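Local coordinates for prophage MuSo2, 43 kDa tail protein (Shewanella oneidensis, PDB 3CDD) that probably serves as the trimeric central hub of the tail baseplate in a Mu-like prophage, at residues 22-27 against 288-293; 190-193 against 197-200; 323-328 against 332-337. All coordinates share one frame; numbering follows the deposited sequence. Where two conformers were deposited one is given.

Contacts 1 and 3 lie almost on top of one another, with centres about 4 Å apart, whereas contact 2 sits about 14 Å from the centre of contact 1 and about 13 Å from that of contact 3. Strand 21-27 pairs with strand 317-328, which in turn pairs with strand 331-339, so contact 3 forms the hairpin beside which the tryptophan of contact 1 is buried. Along the chain, contact 2 is nested inside the long loop closed by contact 1, and contact 3 follows both. The N-terminal and fourth domains are thereby joined through continuous strand pairing, while contact 2 lies where a second subunit packs against residues 198-200.

Contact 1. Residues 22-27 against 288-293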
loop_
_atom_site.group_PDB
_atom_site.type_symbol
_atom_site.label_atom_id
_atom_site.label_comp_id
_atom_site.label_asym_id
_atom_site.label_seq_id
_atom_site.Cartn_x
_atom_site.Cartn_y
_atom_site.Cartn_z
ATOM N N ILE A 22 -11.383 -11.141 -20.625
ATOM C CA ILE A 22 -11.018 -9.875 -21.293
ATOM C C ILE A 22 -11.468 -8.746 -20.383
ATOM O O ILE A 22 -12.598 -8.787 -19.884
ATOM C CB ILE A 22 -11.743 -9.757 -22.661
ATOM C CG1 ILE A 22 -11.395 -10.957 -23.545
ATOM C CG2 ILE A 22 -11.438 -8.370 -23.377
ATOM C CD1 ILE A 22 -12.168 -11.040 -24.852
ATOM N N GLY A 23 -10.588 -7.771 -20.124
ATOM C CA GLY A 23 -10.960 -6.539 -19.425
ATOM C C GLY A 23 -10.371 -5.358 -20.180
ATOM O O GLY A 23 -9.166 -5.320 -20.426
ATOM N N ILE A 24 -11.194 -4.404 -20.617
ATOM C CA ILE A 24 -10.628 -3.202 -21.271
ATOM C C ILE A 24 -11.201 -1.964 -20.587
ATOM O O ILE A 24 -12.424 -1.840 -20.448
ATOM C CB ILE A 24 -10.877 -3.179 -22.799
ATOM C CG1 ILE A 24 -10.097 -4.285 -23.499
ATOM C CG2 ILE A 24 -10.451 -1.831 -23.414
ATOM C CD1 ILE A 24 -10.667 -4.685 -24.905
ATOM N N THR A 25 -10.330 -1.086 -20.102
ATOM C CA THR A 25 -10.790 0.182 -19.557
ATOM C C THR A 25 -10.580 1.313 -20.559
ATOM O O THR A 25 -9.497 1.463 -21.131
ATOM C CB THR A 25 -10.112 0.512 -18.197
ATOM O OG1 THR A 25 -10.393 -0.534 -17.283
ATOM C CG2 THR A 25 -10.684 1.813 -17.587
ATOM N N ARG A 26 -11.644 2.073 -20.790
ATOM C CA ARG A 26 -11.547 3.407 -21.363
ATOM C C ARG A 26 -11.907 4.411 -20.256
ATOM O O ARG A 26 -12.886 4.219 -19.516
ATOM C CB ARG A 26 -12.491 3.547 -22.565
ATOM C CG ARG A 26 -12.197 2.526 -23.705
ATOM C CD ARG A 26 -12.719 2.952 -25.087
ATOM N NE ARG A 26 -12.157 4.231 -25.506
ATOM C CZ ARG A 26 -12.873 5.284 -25.895
ATOM N NH1 ARG A 26 -12.252 6.407 -26.235
ATOM N NH2 ARG A 26 -14.209 5.212 -25.972
ATOM N N SER A 27 -11.139 5.480 -20.142
ATOM C CA SER A 27 -11.341 6.413 -19.033
ATOM C C SER A 27 -11.006 7.850 -19.370
ATOM O O SER A 27 -10.064 8.111 -20.104
ATOM C CB SER A 27 -10.493 5.998 -17.848
ATOM O OG SER A 27 -10.703 6.910 -16.794
ATOM N N THR A 288 -25.543 -5.282 -19.591
ATOM C CA THR A 288 -25.258 -6.408 -20.455
ATOM C C THR A 288 -24.819 -5.905 -21.838
ATOM O O THR A 288 -25.460 -5.022 -22.415
ATOM C CB THR A 288 -26.497 -7.352 -20.568
ATOM O OG1 THR A 288 -26.671 -8.068 -19.339
ATOM C CG2 THR A 288 -26.327 -8.386 -21.695
ATOM N N GLY A 289 -23.727 -6.466 -22.369
ATOM C CA GLY A 289 -23.249 -6.085 -23.703
ATOM C C GLY A 289 -22.335 -4.871 -23.668
ATOM O O GLY A 289 -22.431 -4.041 -22.800
ATOM N N TRP A 290 -21.425 -4.791 -24.616
ATOM C CA TRP A 290 -20.541 -3.635 -24.782
ATOM C C TRP A 290 -21.210 -2.565 -25.658
ATOM O O TRP A 290 -20.754 -1.408 -25.727
ATOM C CB TRP A 290 -19.295 -4.122 -25.498
ATOM C CG TRP A 290 -18.407 -4.985 -24.680
ATOM C CD1 TRP A 290 -18.696 -5.608 -23.478
ATOM C CD2 TRP A 290 -17.047 -5.310 -24.987
ATOM N NE1 TRP A 290 -17.573 -6.319 -23.031
ATOM C CE2 TRP A 290 -16.559 -6.144 -23.941
ATOM C CE3 TRP A 290 -16.178 -4.948 -26.030
ATOM C CZ2 TRP A 290 -15.253 -6.639 -23.936
ATOM C CZ3 TRP A 290 -14.891 -5.444 -26.025
ATOM C CH2 TRP A 290 -14.433 -6.269 -24.981
ATOM N N ARG A 291 -22.281 -2.978 -26.339
ATOM C CA ARG A 291 -23.042 -2.112 -27.243
ATOM C C ARG A 291 -24.374 -1.682 -26.654
ATOM O O ARG A 291 -25.067 -2.460 -25.975
ATOM C CB ARG A 291 -23.316 -2.838 -28.542
ATOM C CG ARG A 291 -22.090 -3.061 -29.354
ATOM C CD ARG A 291 -22.429 -3.355 -30.798
ATOM N NE ARG A 291 -21.213 -3.718 -31.511
ATOM C CZ ARG A 291 -20.443 -2.861 -32.171
ATOM N NH1 ARG A 291 -20.776 -1.573 -32.235
ATOM N NH2 ARG A 291 -19.347 -3.303 -32.784
ATOM N N ILE A 292 -24.725 -0.428 -26.911
ATOM C CA ILE A 292 -26.021 0.112 -26.552
ATOM C C ILE A 292 -27.020 -0.493 -27.523
ATOM O O ILE A 292 -26.916 -0.240 -28.709
ATOM C CB ILE A 292 -25.959 1.652 -26.652
ATOM C CG1 ILE A 292 -24.873 2.196 -25.683
ATOM C CG2 ILE A 292 -27.291 2.261 -26.330
ATOM C CD1 ILE A 292 -24.310 3.581 -26.024
ATOM N N PRO A 293 -27.992 -1.290 -27.028
ATOM C CA PRO A 293 -28.953 -1.962 -27.941
ATOM C C PRO A 293 -29.796 -1.017 -28.808
ATOM O O PRO A 293 -30.158 -1.374 -29.954
ATOM C CB PRO A 293 -29.860 -2.773 -27.015
ATOM C CG PRO A 293 -29.177 -2.748 -25.631
ATOM C CD PRO A 293 -28.249 -1.572 -25.602
#
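W290 is the one residue of 288-293 that reaches strand 22-27, where its indole, coming from the loop that follows strand 281-288, meets I22 and I24. Just before it, G289 has a positive phi (86°), a backbone shape in which a side chain would crowd the carbonyl oxygen of T288; glycine is the residue that fits the turn. At W290 the side chain leaves with CG beside the backbone N and opposite the carbonyl carbon (chi1 -71°), which sends the six-membered ring inward. Its far corner does the touching: CH2 of W290 is 4.0 Å from CG2 of I22, a methyl lying at the ring's edge and near its plane. The same CH2 meets CD1 of I24 at 4.1 Å, approached obliquely. Both isoleucines cross the indole at about a right angle, and their branched apolar chains suit a buried strand face. The one polar atom of the ring, NE1, is satisfied by the carbonyl O of S326. R291 then turns to the carboxylates of E5 and E70 in salt bridges. The indole also meets the F325 ring of strand 317-328, while I67 of strand 62-67 and V72 of strand 70-84 pack against it, so it is enclosed by strands of the barrel-like fold.

Contact 2. Residues 190-193 against 197-200; sequences VSLI and NVKA
The flat carboxamide of N197 is held at both its polar atoms by the backbone of 190-193. Its OD1 takes the N-H of I193, with I193 N 2.9 Å from N197 OD1 in a nearly straight bond (169° at the hydrogen) that lies in the plane of the amide carbonyl. Its ND2 gives a hydrogen bond to S191 O at 2.7 Å, the acceptor tilted 20° from the amide plane. Beside ND2 comes a methyl of V190, whose CG2 is 3.7 Å from N197 ND2, the two side chains crossing obliquely. CG of N197 stands between its own backbone N and carbonyl carbon (chi1 62°), which folds the amide back over the preceding chain. Accepting from I193 and donating to S191, it copies the way a residue of a parallel strand would bond on either side of L192. Asparagine suits the place because one short side chain offers both a donor and an acceptor. The other edge of this short strand is taken by strand 304-309, whose P306 and I308 bond the backbone of L192. A weak bond from N197 N to I193 O, 3.3 Å, helps close the three-residue turn between the segments. Next, V198 CG2 packs on L192 CB at 4.2 Å, branched and aliphatic chains suited to a buried spot. K199 and A200 then form a classic beta bulge opposite T286, and K199 O accepts a hydrogen bond from Y50 OH of the second subunit.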
loop_
_atom_site.group_PDB
_atom_site.type_symbol
_atom_site.label_atom_id
_atom_site.label_comp_id
_atom_site.label_asym_id
_atom_site.label_seq_id
_atom_site.Cartn_x
_atom_site.Cartn_y
_atom_site.Cartn_z
ATOM N N VAL A 190 -29.152 7.011 -24.776
ATOM C CA VAL A 190 -29.735 5.990 -23.924
ATOM C C VAL A 190 -29.798 6.515 -22.486
ATOM O O VAL A 190 -28.992 7.363 -22.088
ATOM C CB VAL A 190 -28.876 4.679 -24.002
ATOM C CG1 VAL A 190 -27.467 4.912 -23.433
ATOM C CG2 VAL A 190 -29.555 3.487 -23.318
ATOM N N SER A 191 -30.755 5.999 -21.718
ATOM C CA SER A 191 -30.810 6.225 -20.276
ATOM C C SER A 191 -30.454 4.953 -19.530
ATOM O O SER A 191 -30.662 3.849 -20.039
ATOM C CB SER A 191 -32.212 6.676 -19.867
ATOM O OG SER A 191 -32.524 7.915 -20.458
ATOM N N LEU A 192 -29.902 5.116 -18.332
ATOM C CA LEU A 192 -29.729 4.018 -17.415
ATOM C C LEU A 192 -30.890 4.051 -16.415
ATOM O O LEU A 192 -30.922 4.896 -15.514
ATOM C CB LEU A 192 -28.376 4.133 -16.698
ATOM C CG LEU A 192 -27.105 3.923 -17.538
ATOM C CD1 LEU A 192 -25.878 4.574 -16.857
ATOM C CD2 LEU A 192 -26.825 2.423 -17.748
ATOM N N ILE A 193 -31.825 3.122 -16.583
ATOM C CA ILE A 193 -33.082 3.117 -15.835
ATOM C C ILE A 193 -33.172 1.867 -14.962
ATOM O O ILE A 193 -33.239 0.739 -15.473
ATOM C CB ILE A 193 -34.322 3.194 -16.798
ATOM C CG1 ILE A 193 -34.186 4.372 -17.758
ATOM C CG2 ILE A 193 -35.635 3.306 -16.003
ATOM C CD1 ILE A 193 -34.981 4.233 -19.071
ATOM N N ASN A 197 -32.640 -1.332 -18.000
ATOM C CA ASN A 197 -31.391 -1.825 -18.586
ATOM C C ASN A 197 -30.210 -1.959 -17.609
ATOM O O ASN A 197 -29.084 -2.268 -18.019
ATOM C CB ASN A 197 -30.990 -0.995 -19.817
ATOM C CG ASN A 197 -30.725 0.483 -19.494
ATOM O OD1 ASN A 197 -31.021 0.973 -18.396
ATOM N ND2 ASN A 197 -30.166 1.199 -20.467
ATOM N N VAL A 198 -30.478 -1.757 -16.323
ATOM C CA VAL A 198 -29.454 -1.896 -15.318
ATOM C C VAL A 198 -29.481 -3.294 -14.714
ATOM O O VAL A 198 -30.425 -3.662 -14.000
ATOM C CB VAL A 198 -29.587 -0.833 -14.206
ATOM C CG1 VAL A 198 -28.589 -1.115 -13.084
ATOM C CG2 VAL A 198 -29.356 0.536 -14.774
ATOM N N LYS A 199 -28.421 -4.055 -14.976
ATOM C CA LYS A 199 -28.281 -5.396 -14.426
ATOM C C LYS A 199 -27.895 -5.322 -12.933
ATOM O O LYS A 199 -28.461 -6.010 -12.104
ATOM C CB LYS A 199 -27.231 -6.179 -15.224
ATOM C CG LYS A 199 -26.956 -7.601 -14.725
ATOM C CD LYS A 199 -25.643 -8.135 -15.270
ATOM C CE LYS A 199 -25.370 -9.563 -14.801
ATOM N NZ LYS A 199 -25.721 -10.529 -15.869
ATOM N N ALA A 200 -26.937 -4.465 -12.603
ATOM C CA ALA A 200 -26.527 -4.267 -11.220
ATOM C C ALA A 200 -25.894 -2.909 -11.100
ATOM O O ALA A 200 -25.518 -2.308 -12.112
ATOM C CB ALA A 200 -25.540 -5.355 -10.798
#

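Contact 3. Residues 323-328 against 332-337; sequences ILFSED and RLAVIS
OE2 of E327 is gripped by two nitrogens of R332 at once: R332 NE lies 2.6 Å from E327 OE2, and R332 NH2 lies 2.9 Å from that same oxygen. The arginine presents itself side-on, with the oxygen at the guanidinium edge and close to its plane. NE arrives on the anti side of the carboxylate, 33° out of its plane, whereas NH2 meets the oxygen nearly along the C-O axis; the two flat groups are turned 38° apart. E327 runs out extended, its CG anti to the backbone N (chi1 -166°), and R332 bends in its middle to lie alongside, pointing the same way. They form a non-hydrogen-bonded pair near the turn of an antiparallel hairpin, where a long acid and a long base can meet across the strands.

Two hydrogen-bonded pairs hold the backbones together. L324 and V335 exchange bonds of 2.9 Å (L324 N to V335 O) and 2.8 Å (V335 N to L324 O), and S326 and L333 do likewise. Between these rungs a water donates to L324 O at 2.7 Å and sits 2.6 Å from S326 OG; serine supplies a short hydroxyl that reaches it. Where I323, F325 and A334 lie, the opposite face is buried and apolar: CG2 of I323 lies over the centre of the F325 ring, and the short A334 CB, 4.3 Å from F325 CD2, lets the large ring settle close to the neighbouring strand. Toward the turn this same face becomes charged, at E327 and R332. There the two donors fix the position of OE2 and probably favour the ionised form of E327, while a bond from R332 NH1 to the carbonyl O of E5 helps to hold the guanidinium in place.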
loop_
_atom_site.group_PDB
_atom_site.type_symbol
_atom_site.label_atom_id
_atom_site.label_comp_id
_atom_site.label_asym_id
_atom_site.label_seq_id
_atom_site.Cartn_x
_atom_site.Cartn_y
_atom_site.Cartn_z
ATOM N N ILE A 323 -15.339 3.437 -18.513
ATOM C CA ILE A 323 -16.041 2.218 -18.836
ATOM C C ILE A 323 -15.102 1.060 -18.654
ATOM O O ILE A 323 -13.984 1.100 -19.172
ATOM C CB ILE A 323 -16.560 2.215 -20.327
ATOM C CG1 ILE A 323 -17.524 3.364 -20.564
ATOM C CG2 ILE A 323 -17.313 0.944 -20.617
ATOM C CD1 ILE A 323 -17.669 3.697 -22.062
ATOM N N LEU A 324 -15.528 0.025 -17.921
ATOM C CA LEU A 324 -14.827 -1.263 -18.013
ATOM C C LEU A 324 -15.626 -2.246 -18.887
ATOM O O LEU A 324 -16.746 -2.645 -18.542
ATOM C CB LEU A 324 -14.518 -1.848 -16.624
ATOM C CG LEU A 324 -13.991 -3.296 -16.594
ATOM C CD1 LEU A 324 -12.641 -3.448 -17.303
ATOM C CD2 LEU A 324 -13.879 -3.729 -15.087
ATOM N N PHE A 325 -15.058 -2.591 -20.039
ATOM C CA PHE A 325 -15.636 -3.572 -20.913
ATOM C C PHE A 325 -15.043 -4.921 -20.522
ATOM O O PHE A 325 -13.829 -5.111 -20.597
ATOM C CB PHE A 325 -15.237 -3.320 -22.362
ATOM C CG PHE A 325 -15.802 -2.064 -22.970
ATOM C CD1 PHE A 325 -14.989 -0.947 -23.148
ATOM C CD2 PHE A 325 -17.122 -2.027 -23.444
ATOM C CE1 PHE A 325 -15.503 0.235 -23.744
ATOM C CE2 PHE A 325 -17.649 -0.858 -24.068
ATOM C CZ PHE A 325 -16.832 0.267 -24.217
ATOM N N SER A 326 -15.882 -5.870 -20.138
ATOM C CA SER A 326 -15.346 -7.170 -19.749
ATOM C C SER A 326 -16.069 -8.333 -20.409
ATOM O O SER A 326 -17.236 -8.215 -20.771
ATOM C CB SER A 326 -15.380 -7.316 -18.225
ATOM O OG SER A 326 -16.727 -7.427 -17.774
ATOM N N GLU A 327 -15.372 -9.460 -20.523
ATOM C CA GLU A 327 -15.957 -10.734 -20.965
ATOM C C GLU A 327 -15.325 -11.886 -20.197
ATOM O O GLU A 327 -14.117 -11.914 -20.005
ATOM C CB GLU A 327 -15.755 -10.950 -22.480
ATOM C CG GLU A 327 -16.628 -12.081 -23.103
ATOM C CD GLU A 327 -16.248 -12.416 -24.547
ATOM O OE1 GLU A 327 -15.063 -12.732 -24.806
ATOM O OE2 GLU A 327 -17.139 -12.391 -25.433
ATOM N N ASP A 328 -16.167 -12.810 -19.743
ATOM C CA ASP A 328 -15.777 -14.130 -19.262
ATOM C C ASP A 328 -16.800 -15.198 -19.738
ATOM O O ASP A 328 -17.581 -14.952 -20.671
ATOM C CB ASP A 328 -15.660 -14.122 -17.740
ATOM C CG ASP A 328 -16.963 -13.759 -17.056
ATOM O OD1 ASP A 328 -18.038 -13.865 -17.696
ATOM O OD2 ASP A 328 -16.915 -13.357 -15.871
ATOM N N ARG A 332 -20.649 -10.940 -21.752
ATOM C CA ARG A 332 -20.134 -9.598 -21.947
ATOM C C ARG A 332 -20.856 -8.606 -21.072
ATOM O O ARG A 332 -22.094 -8.595 -21.024
ATOM C CB ARG A 332 -20.362 -9.155 -23.376
ATOM C CG ARG A 332 -19.233 -9.417 -24.262
ATOM C CD ARG A 332 -19.762 -9.714 -25.621
ATOM N NE ARG A 332 -18.925 -10.699 -26.282
ATOM C CZ ARG A 332 -18.849 -10.849 -27.588
ATOM N NH1 ARG A 332 -19.549 -10.052 -28.389
ATOM N NH2 ARG A 332 -18.055 -11.788 -28.081
ATOM N N LEU A 333 -20.085 -7.750 -20.415
ATOM C CA LEU A 333 -20.633 -6.746 -19.523
ATOM C C LEU A 333 -19.910 -5.438 -19.761
ATOM O O LEU A 333 -18.806 -5.421 -20.274
ATOM C CB LEU A 333 -20.426 -7.181 -18.075
ATOM C CG LEU A 333 -21.146 -8.400 -17.516
ATOM C CD1 LEU A 333 -20.687 -8.594 -16.073
ATOM C CD2 LEU A 333 -22.631 -8.176 -17.576
ATOM N N ALA A 334 -20.549 -4.335 -19.420
ATOM C CA ALA A 334 -19.873 -3.043 -19.404
ATOM C C ALA A 334 -20.187 -2.391 -18.080
ATOM O O ALA A 334 -21.345 -2.355 -17.632
ATOM C CB ALA A 334 -20.304 -2.140 -20.593
ATOM N N VAL A 335 -19.154 -1.899 -17.426
ATOM C CA VAL A 335 -19.377 -1.169 -16.216
ATOM C C VAL A 335 -19.163 0.313 -16.492
ATOM O O VAL A 335 -18.071 0.729 -16.821
ATOM C CB VAL A 335 -18.458 -1.644 -15.086
ATOM C CG1 VAL A 335 -18.788 -0.884 -13.829
ATOM C CG2 VAL A 335 -18.605 -3.167 -14.869
ATOM N N ILE A 336 -20.227 1.093 -16.328
ATOM C CA ILE A 336 -20.225 2.510 -16.679
ATOM C C ILE A 336 -20.144 3.313 -15.372
ATOM O O ILE A 336 -21.034 3.215 -14.541
ATOM C CB ILE A 336 -21.487 2.842 -17.475
ATOM C CG1 ILE A 336 -21.551 1.964 -18.736
ATOM C CG2 ILE A 336 -21.581 4.322 -17.847
ATOM C CD1 ILE A 336 -22.940 1.421 -18.873
ATOM N N SER A 337 -19.028 4.020 -15.196
ATOM C CA SER A 337 -18.804 4.940 -14.084
ATOM C C SER A 337 -19.292 6.339 -14.477
ATOM O O SER A 337 -18.789 6.918 -15.452
ATOM C CB SER A 337 -17.309 4.996 -13.797
ATOM O OG SER A 337 -17.003 5.804 -12.680
HETATM O O HOH W 1 -17.240 -4.946 -17.183
#